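PDB 3DM5: signal recognition 54 kDa protein from Pyrococcus furiosus, which is the 54 kDa protein of the signal recognition particle, combining a helical bundle, a nucleotide-binding domain of the P-loop class and a helical signal-peptide-binding domain. Local coordinates for residues 116-121 and 149-154; 213-218 and 268-273; 321-326 and 330-335. All coordinates share one frame; numbering follows the deposited sequence.

In the fold
Interactions 1 and 2 belong to one alpha/beta nucleotide-binding domain, their centres about 16 Å apart, and they touch: L120 CD1 of interaction 1 packs on F271 CZ of interaction 2 at 3.6 Å. One residue from a segment of each, K119 of helix 113-125 and G273 of strand 269-273, belongs to the guanosine-5'-diphosphate pocket; K119 NZ lies 4.0 Å from G273 CA. Interaction 3 lies on the opposite side of the chain's centre, where residues 330-335 form part of the signal-peptide-binding region. Its centre is about 62 Å from that of interaction 1 and 64 Å from that of interaction 2, with nearest atoms about 49 and 44 Å away, so it makes no contact with either.

Interaction 1. Residues 116-121 and 149-154; sequences TVAKLA and QLLDRY
A118 and L150 bring the two helical backbones to 6.4 Å, measured between their CA atoms, where helix 113-125 of the P-loop alpha/beta fold runs beside helix 142-151. The strand 101-106, loop and helix 113-125 that carry the first segment are consistent with a Walker A element. The contact is apolar throughout, with no hydrogen bond across it. The methyl of A118 points at the neighbouring helix and is met by two leucines. L150 reaches it with one branch, CD1 standing 3.6 Å from A118 CB, while its own CB lies 3.7 Å from the same methyl. With CG anti to the carbonyl carbon (chi1 -58°) and CD1 extended from it (chi2 170°), L150 reaches the alanine. L151 uses its CD2 branch: CD2 sits 3.9 Å from A118 CB and also rests near the backbone, 3.8 Å from A118 O. One turn further on, A121 extends this patch, and A121 and L151 both lean on V133 of strand 131-135, which ties the helix pair to the sheet. I278 packs on A118 from a loop. On a different side of helix 113-125, K119 touches guanosine-5'-diphosphate and donates hydrogen bonds from NZ to G275 O and D280 O. The apolar row ends where L151 CD2 comes within 4.2 Å of A121 CB.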
# COMPACT_ATOMS: atom_id res chain seq x y z
N THR A 116 22.05 17.59 -14.23
CA THR A 116 23.23 17.22 -13.48
C THR A 116 24.44 18.13 -13.81
O THR A 116 25.29 18.37 -12.95
CB THR A 116 23.58 15.74 -13.67
OG1 THR A 116 22.41 14.95 -13.49
CG2 THR A 116 24.68 15.31 -12.69
N VAL A 117 24.52 18.65 -15.02
CA VAL A 117 25.67 19.47 -15.38
C VAL A 117 25.61 20.73 -14.53
O VAL A 117 26.62 21.17 -14.01
CB VAL A 117 25.72 19.79 -16.90
CG1 VAL A 117 26.62 20.98 -17.20
CG2 VAL A 117 26.14 18.56 -17.68
N ALA A 118 24.40 21.28 -14.38
CA ALA A 118 24.19 22.49 -13.56
C ALA A 118 24.43 22.24 -12.09
O ALA A 118 25.05 23.07 -11.41
CB ALA A 118 22.78 23.04 -13.77
N LYS A 119 23.95 21.10 -11.60
CA LYS A 119 24.12 20.73 -10.21
C LYS A 119 25.58 20.64 -9.83
O LYS A 119 26.00 21.16 -8.78
CB LYS A 119 23.43 19.38 -9.92
CG LYS A 119 21.91 19.42 -9.99
CD LYS A 119 21.37 18.04 -9.76
CE LYS A 119 19.85 17.96 -9.82
NZ LYS A 119 19.43 16.63 -9.28
N LEU A 120 26.36 19.97 -10.69
CA LEU A 120 27.80 19.81 -10.49
C LEU A 120 28.53 21.17 -10.58
O LEU A 120 29.38 21.48 -9.76
CB LEU A 120 28.35 18.81 -11.50
CG LEU A 120 29.71 18.18 -11.19
CD1 LEU A 120 29.71 17.53 -9.83
CD2 LEU A 120 30.03 17.19 -12.26
N ALA A 121 28.17 22.00 -11.54
CA ALA A 121 28.77 23.33 -11.61
C ALA A 121 28.51 24.12 -10.33
O ALA A 121 29.43 24.70 -9.74
CB ALA A 121 28.23 24.09 -12.81
N GLN A 149 19.08 29.06 -18.02
CA GLN A 149 18.01 29.05 -17.02
C GLN A 149 18.49 28.59 -15.63
O GLN A 149 18.22 29.23 -14.62
CB GLN A 149 16.84 28.18 -17.50
CG GLN A 149 15.94 27.66 -16.40
CD GLN A 149 15.22 26.37 -16.78
OE1 GLN A 149 15.23 25.96 -17.93
NE2 GLN A 149 14.60 25.74 -15.80
N LEU A 150 19.22 27.47 -15.58
CA LEU A 150 19.65 26.95 -14.29
C LEU A 150 20.81 27.73 -13.67
O LEU A 150 21.00 27.72 -12.45
CB LEU A 150 20.05 25.47 -14.41
CG LEU A 150 18.98 24.49 -14.93
CD1 LEU A 150 19.55 23.10 -15.25
CD2 LEU A 150 17.87 24.40 -13.92
N LEU A 151 21.60 28.39 -14.50
CA LEU A 151 22.93 28.80 -14.07
C LEU A 151 23.18 30.31 -14.03
O LEU A 151 24.08 30.75 -13.33
CB LEU A 151 23.98 28.09 -14.93
CG LEU A 151 24.25 26.61 -14.64
CD1 LEU A 151 25.26 26.06 -15.62
CD2 LEU A 151 24.72 26.41 -13.20
N ASP A 152 22.39 31.08 -14.76
CA ASP A 152 22.58 32.55 -14.79
C ASP A 152 22.55 33.17 -13.39
O ASP A 152 23.36 34.07 -13.10
CB ASP A 152 21.56 33.26 -15.68
CG ASP A 152 21.84 33.11 -17.17
OD1 ASP A 152 22.85 32.49 -17.55
OD2 ASP A 152 21.03 33.64 -17.96
N ARG A 153 21.64 32.71 -12.53
CA ARG A 153 21.49 33.26 -11.19
C ARG A 153 22.81 33.22 -10.46
O ARG A 153 23.05 34.00 -9.56
CB ARG A 153 20.47 32.49 -10.33
CG ARG A 153 19.69 31.41 -11.06
CD ARG A 153 18.68 30.70 -10.14
NE ARG A 153 17.56 30.20 -10.94
CZ ARG A 153 17.40 28.94 -11.34
NH1 ARG A 153 18.27 27.99 -10.98
NH2 ARG A 153 16.34 28.63 -12.10
N TYR A 154 23.66 32.27 -10.83
CA TYR A 154 24.90 32.08 -10.09
C TYR A 154 26.06 32.72 -10.83
O TYR A 154 27.19 32.70 -10.36
CB TYR A 154 25.13 30.60 -9.79
CG TYR A 154 23.93 29.97 -9.12
CD1 TYR A 154 23.68 30.18 -7.76
CD2 TYR A 154 23.03 29.20 -9.84
CE1 TYR A 154 22.57 29.62 -7.15
CE2 TYR A 154 21.93 28.64 -9.24
CZ TYR A 154 21.70 28.86 -7.90
OH TYR A 154 20.60 28.29 -7.32

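Interaction 2. Residues 213-218 and 268-273; sequences PHEVIL and PIKFIG. With GDP (guanosine-5'-diphosphate), chain J.
E215 and K270 form a salt bridge in the P-loop domain that reaches across strand 242-247, which lies between strands 215-221 and 269-273 in the parallel part of the sheet. The two side chains approach from opposite directions. K270 NZ donates a hydrogen bond to E215 OE2 at 3.0 Å, meeting the oxygen on its syn side and 25° out of the carboxylate plane; OE1 of E215 stays 3.6 Å from the same nitrogen. E215 reaches out with an extended chain, its CG anti to the backbone N (chi1 -163°), whereas K270 bends at chi2 (-110°) on its way to the carboxylate. Both ends have further polar partners: S243 OG of the intervening strand bonds to E215 OE2, and K270 NZ also bonds to P93 O. This network probably fixes the ammonium group and helps to balance its charge.

The apolar contribution is indirect. I217 and F271 do not touch each other but both rest on I245 of strand 242-247, and the F271 ring meets Y123 edge-to-face. Ligand contact comes at the far end of strand 269-273, in the pocket of guanosine-5'-diphosphate, where G273 C lies 3.2 Å from the guanine oxygen O6.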
# COMPACT_ATOMS: atom_id res chain seq x y z
N PRO A 213 39.95 15.34 -21.25
CA PRO A 213 39.38 15.76 -19.97
C PRO A 213 40.13 15.10 -18.84
O PRO A 213 40.76 14.05 -19.03
CB PRO A 213 37.96 15.20 -20.01
CG PRO A 213 37.84 14.39 -21.26
CD PRO A 213 39.21 14.20 -21.81
N HIS A 214 40.06 15.70 -17.66
CA HIS A 214 40.52 15.02 -16.47
C HIS A 214 39.66 13.79 -16.15
O HIS A 214 40.16 12.81 -15.60
CB HIS A 214 40.54 15.94 -15.25
CG HIS A 214 40.76 15.21 -13.96
ND1 HIS A 214 39.81 15.14 -12.97
CD2 HIS A 214 41.82 14.48 -13.53
CE1 HIS A 214 40.27 14.41 -11.97
NE2 HIS A 214 41.49 14.00 -12.28
N GLU A 215 38.38 13.84 -16.49
CA GLU A 215 37.46 12.78 -16.13
C GLU A 215 36.26 12.71 -17.06
O GLU A 215 35.79 13.73 -17.57
CB GLU A 215 37.00 12.96 -14.68
CG GLU A 215 36.38 11.74 -14.08
CD GLU A 215 36.49 11.71 -12.56
OE1 GLU A 215 37.50 12.21 -12.01
OE2 GLU A 215 35.57 11.17 -11.91
N VAL A 216 35.77 11.50 -17.30
CA VAL A 216 34.57 11.35 -18.09
C VAL A 216 33.48 10.79 -17.18
O VAL A 216 33.68 9.79 -16.52
CB VAL A 216 34.82 10.46 -19.31
CG1 VAL A 216 33.53 10.19 -20.05
CG2 VAL A 216 35.81 11.13 -20.22
N ILE A 217 32.35 11.49 -17.12
CA ILE A 217 31.29 11.15 -16.17
C ILE A 217 30.02 10.79 -16.90
O ILE A 217 29.45 11.61 -17.62
CB ILE A 217 30.97 12.30 -15.22
CG1 ILE A 217 32.18 12.68 -14.39
CG2 ILE A 217 29.86 11.91 -14.29
CD1 ILE A 217 31.95 13.91 -13.53
N LEU A 218 29.61 9.53 -16.75
CA LEU A 218 28.38 9.02 -17.33
C LEU A 218 27.24 9.22 -16.33
O LEU A 218 27.36 8.87 -15.15
CB LEU A 218 28.53 7.55 -17.69
CG LEU A 218 27.21 6.92 -18.15
CD1 LEU A 218 26.68 7.68 -19.38
CD2 LEU A 218 27.34 5.42 -18.40
N PRO A 268 33.28 3.90 -10.36
CA PRO A 268 33.09 4.72 -9.17
C PRO A 268 31.86 5.61 -9.31
O PRO A 268 31.75 6.35 -10.30
CB PRO A 268 34.34 5.61 -9.15
CG PRO A 268 35.00 5.43 -10.45
CD PRO A 268 34.20 4.52 -11.32
N ILE A 269 30.94 5.53 -8.33
CA ILE A 269 29.83 6.46 -8.25
C ILE A 269 30.31 7.62 -7.40
O ILE A 269 30.68 7.42 -6.23
CB ILE A 269 28.61 5.84 -7.57
CG1 ILE A 269 28.20 4.55 -8.28
CG2 ILE A 269 27.46 6.82 -7.54
CD1 ILE A 269 27.41 3.64 -7.41
N LYS A 270 30.30 8.84 -7.97
CA LYS A 270 30.80 10.02 -7.28
C LYS A 270 29.69 10.92 -6.69
O LYS A 270 29.86 11.51 -5.64
CB LYS A 270 31.69 10.83 -8.21
CG LYS A 270 32.70 9.97 -8.96
CD LYS A 270 34.11 10.21 -8.48
CE LYS A 270 35.13 9.40 -9.30
NZ LYS A 270 36.49 10.01 -9.31
N PHE A 271 28.56 11.01 -7.37
CA PHE A 271 27.43 11.77 -6.83
C PHE A 271 26.14 11.05 -7.13
O PHE A 271 26.09 10.19 -8.01
CB PHE A 271 27.34 13.17 -7.45
CG PHE A 271 28.58 13.99 -7.31
CD1 PHE A 271 29.68 13.77 -8.13
CD2 PHE A 271 28.64 15.02 -6.39
CE1 PHE A 271 30.83 14.54 -8.02
CE2 PHE A 271 29.78 15.80 -6.27
CZ PHE A 271 30.89 15.55 -7.10
N ILE A 272 25.09 11.42 -6.42
CA ILE A 272 23.76 10.96 -6.76
C ILE A 272 22.89 12.18 -6.92
O ILE A 272 23.06 13.16 -6.22
CB ILE A 272 23.19 10.02 -5.69
CG1 ILE A 272 23.29 10.62 -4.29
CG2 ILE A 272 23.91 8.68 -5.75
CD1 ILE A 272 22.48 9.89 -3.25
N GLY A 273 21.98 12.13 -7.89
CA GLY A 273 20.95 13.14 -8.01
C GLY A 273 19.71 12.80 -7.19
O GLY A 273 19.31 11.64 -7.08
PB GDP J . 18.34 15.33 -20.25
O1B GDP J . 18.44 14.05 -19.49
O2B GDP J . 17.80 15.02 -21.63
O3B GDP J . 19.71 15.97 -20.33
O3A GDP J . 17.22 16.31 -19.64
PA GDP J . 17.09 16.83 -18.12
O1A GDP J . 16.11 17.97 -18.04
O2A GDP J . 18.41 17.23 -17.53
O5' GDP J . 16.43 15.56 -17.40
C5' GDP J . 15.12 15.19 -17.82
C4' GDP J . 14.15 15.19 -16.64
O4' GDP J . 14.65 14.49 -15.47
C3' GDP J . 13.82 16.60 -16.20
O3' GDP J . 12.40 16.62 -16.01
C2' GDP J . 14.56 16.77 -14.89
O2' GDP J . 13.88 17.59 -13.97
C1' GDP J . 14.56 15.36 -14.33
N9 GDP J . 15.65 15.08 -13.40
C8 GDP J . 16.98 15.14 -13.60
N7 GDP J . 17.65 14.75 -12.49
C5 GDP J . 16.74 14.41 -11.56
C6 GDP J . 16.73 13.91 -10.16
O6 GDP J . 17.78 13.67 -9.53
N1 GDP J . 15.53 13.72 -9.58
C2 GDP J . 14.37 13.94 -10.22
N2 GDP J . 13.21 13.71 -9.56
N3 GDP J . 14.30 14.38 -11.49
C4 GDP J . 15.43 14.63 -12.18

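Interaction 3. Residues 321-326 and 330-335; sequences ERFLRG and LKDMYA
Two consecutive helices, 313-324 and 330-341, are joined by a short turn near the helices of the signal-peptide-binding region, and across it D332 faces R322 and F323. D332 takes up most of the contact with its carboxylate. The R322 guanidinium comes to it edge-on, its plane 31° from that of the carboxylate, but the salt bridge is long, with R322 NH2 3.6 Å from D332 OD2. The bend of the arginine at chi3 (-50°) turns the group toward the aspartate.

Stronger partners hold D332 elsewhere: OD1 accepts a hydrogen bond from T329 N, just ahead of its own helix, and OD2 forms a salt bridge with R288 of the third subunit, another copy of this protein. The acid thus links the turn to a subunit interface, and these partners would be expected to stabilise its negative charge.

F323 meets the carboxylate obliquely, the two planes 57° apart, with CE1 at 3.3 Å from D332 OD1. Its ring is further enclosed by F328, met edge-to-face, and by F426 of helix 409-427. The aspartate's CB also touches the ring, D332 CB lying 3.7 Å from F323 CZ.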
# COMPACT_ATOMS: atom_id res chain seq x y z
N GLU A 321 -3.16 16.90 38.38
CA GLU A 321 -4.16 17.72 39.07
C GLU A 321 -5.33 16.87 39.54
O GLU A 321 -5.97 17.19 40.54
CB GLU A 321 -4.64 18.88 38.19
CG GLU A 321 -3.65 20.03 38.15
CD GLU A 321 -4.09 21.15 37.25
OE1 GLU A 321 -4.18 20.93 36.02
OE2 GLU A 321 -4.34 22.26 37.77
N ARG A 322 -5.59 15.78 38.81
CA ARG A 322 -6.60 14.81 39.22
C ARG A 322 -6.15 14.09 40.49
O ARG A 322 -6.97 13.78 41.36
CB ARG A 322 -6.87 13.77 38.13
CG ARG A 322 -7.86 14.18 37.04
CD ARG A 322 -8.18 12.97 36.15
NE ARG A 322 -6.98 12.29 35.67
CZ ARG A 322 -6.43 11.21 36.25
NH1 ARG A 322 -6.99 10.67 37.34
NH2 ARG A 322 -5.33 10.66 35.74
N PHE A 323 -4.86 13.81 40.59
CA PHE A 323 -4.32 13.13 41.76
C PHE A 323 -4.45 14.02 42.99
O PHE A 323 -4.75 13.54 44.08
CB PHE A 323 -2.85 12.74 41.56
CG PHE A 323 -2.61 11.82 40.38
CD1 PHE A 323 -3.67 11.17 39.76
CD2 PHE A 323 -1.32 11.59 39.92
CE1 PHE A 323 -3.44 10.33 38.68
CE2 PHE A 323 -1.09 10.75 38.85
CZ PHE A 323 -2.16 10.12 38.23
N LEU A 324 -4.20 15.32 42.80
CA LEU A 324 -4.24 16.30 43.88
C LEU A 324 -5.61 16.33 44.55
O LEU A 324 -5.71 16.51 45.76
CB LEU A 324 -3.88 17.69 43.37
CG LEU A 324 -2.50 17.79 42.70
CD1 LEU A 324 -2.09 19.25 42.51
CD2 LEU A 324 -1.45 17.03 43.51
N ARG A 325 -6.65 16.16 43.75
CA ARG A 325 -8.01 16.11 44.27
C ARG A 325 -8.36 14.68 44.70
O ARG A 325 -9.52 14.35 44.93
CB ARG A 325 -9.00 16.62 43.22
CG ARG A 325 -8.57 17.92 42.56
CD ARG A 325 -9.54 18.37 41.48
NE ARG A 325 -8.98 19.47 40.69
CZ ARG A 325 -8.39 19.33 39.51
NH1 ARG A 325 -8.27 18.12 38.95
NH2 ARG A 325 -7.91 20.39 38.87
N GLY A 326 -7.33 13.85 44.82
CA GLY A 326 -7.49 12.49 45.31
C GLY A 326 -8.07 11.50 44.30
O GLY A 326 -8.30 10.34 44.64
N LEU A 330 -5.60 2.71 41.21
CA LEU A 330 -4.66 1.60 41.12
C LEU A 330 -4.08 1.50 39.73
O LEU A 330 -3.00 0.95 39.54
CB LEU A 330 -5.36 0.29 41.50
CG LEU A 330 -5.27 -0.06 42.98
CD1 LEU A 330 -6.58 -0.61 43.48
CD2 LEU A 330 -4.14 -1.05 43.18
N LYS A 331 -4.81 2.02 38.76
CA LYS A 331 -4.34 2.05 37.38
C LYS A 331 -3.24 3.11 37.26
O LYS A 331 -2.19 2.85 36.69
CB LYS A 331 -5.49 2.38 36.43
CG LYS A 331 -5.51 1.54 35.17
CD LYS A 331 -6.55 0.42 35.24
CE LYS A 331 -7.87 0.85 34.61
NZ LYS A 331 -7.89 0.64 33.14
N ASP A 332 -3.51 4.29 37.81
CA ASP A 332 -2.51 5.36 37.88
C ASP A 332 -1.20 4.91 38.56
O ASP A 332 -0.11 5.26 38.09
CB ASP A 332 -3.09 6.56 38.61
CG ASP A 332 -4.20 7.23 37.84
OD1 ASP A 332 -5.22 7.61 38.45
OD2 ASP A 332 -4.05 7.39 36.61
N MET A 333 -1.30 4.16 39.65
CA MET A 333 -0.13 3.62 40.34
C MET A 333 0.57 2.53 39.52
O MET A 333 1.78 2.59 39.29
CB MET A 333 -0.53 3.08 41.72
CG MET A 333 0.66 2.68 42.59
SD MET A 333 0.25 1.49 43.89
CE MET A 333 0.09 -0.01 42.94
N TYR A 334 -0.21 1.54 39.09
CA TYR A 334 0.25 0.50 38.16
C TYR A 334 1.18 1.08 37.12
O TYR A 334 2.18 0.47 36.77
CB TYR A 334 -0.96 -0.13 37.47
CG TYR A 334 -0.68 -1.39 36.66
CD1 TYR A 334 -1.33 -2.59 36.95
CD2 TYR A 334 0.21 -1.38 35.59
CE1 TYR A 334 -1.10 -3.74 36.21
CE2 TYR A 334 0.45 -2.53 34.84
CZ TYR A 334 -0.21 -3.70 35.16
OH TYR A 334 0.02 -4.85 34.43
N ALA A 335 0.82 2.26 36.62
CA ALA A 335 1.57 2.95 35.57
C ALA A 335 2.80 3.68 36.11
O ALA A 335 3.90 3.53 35.58
CB ALA A 335 0.66 3.92 34.83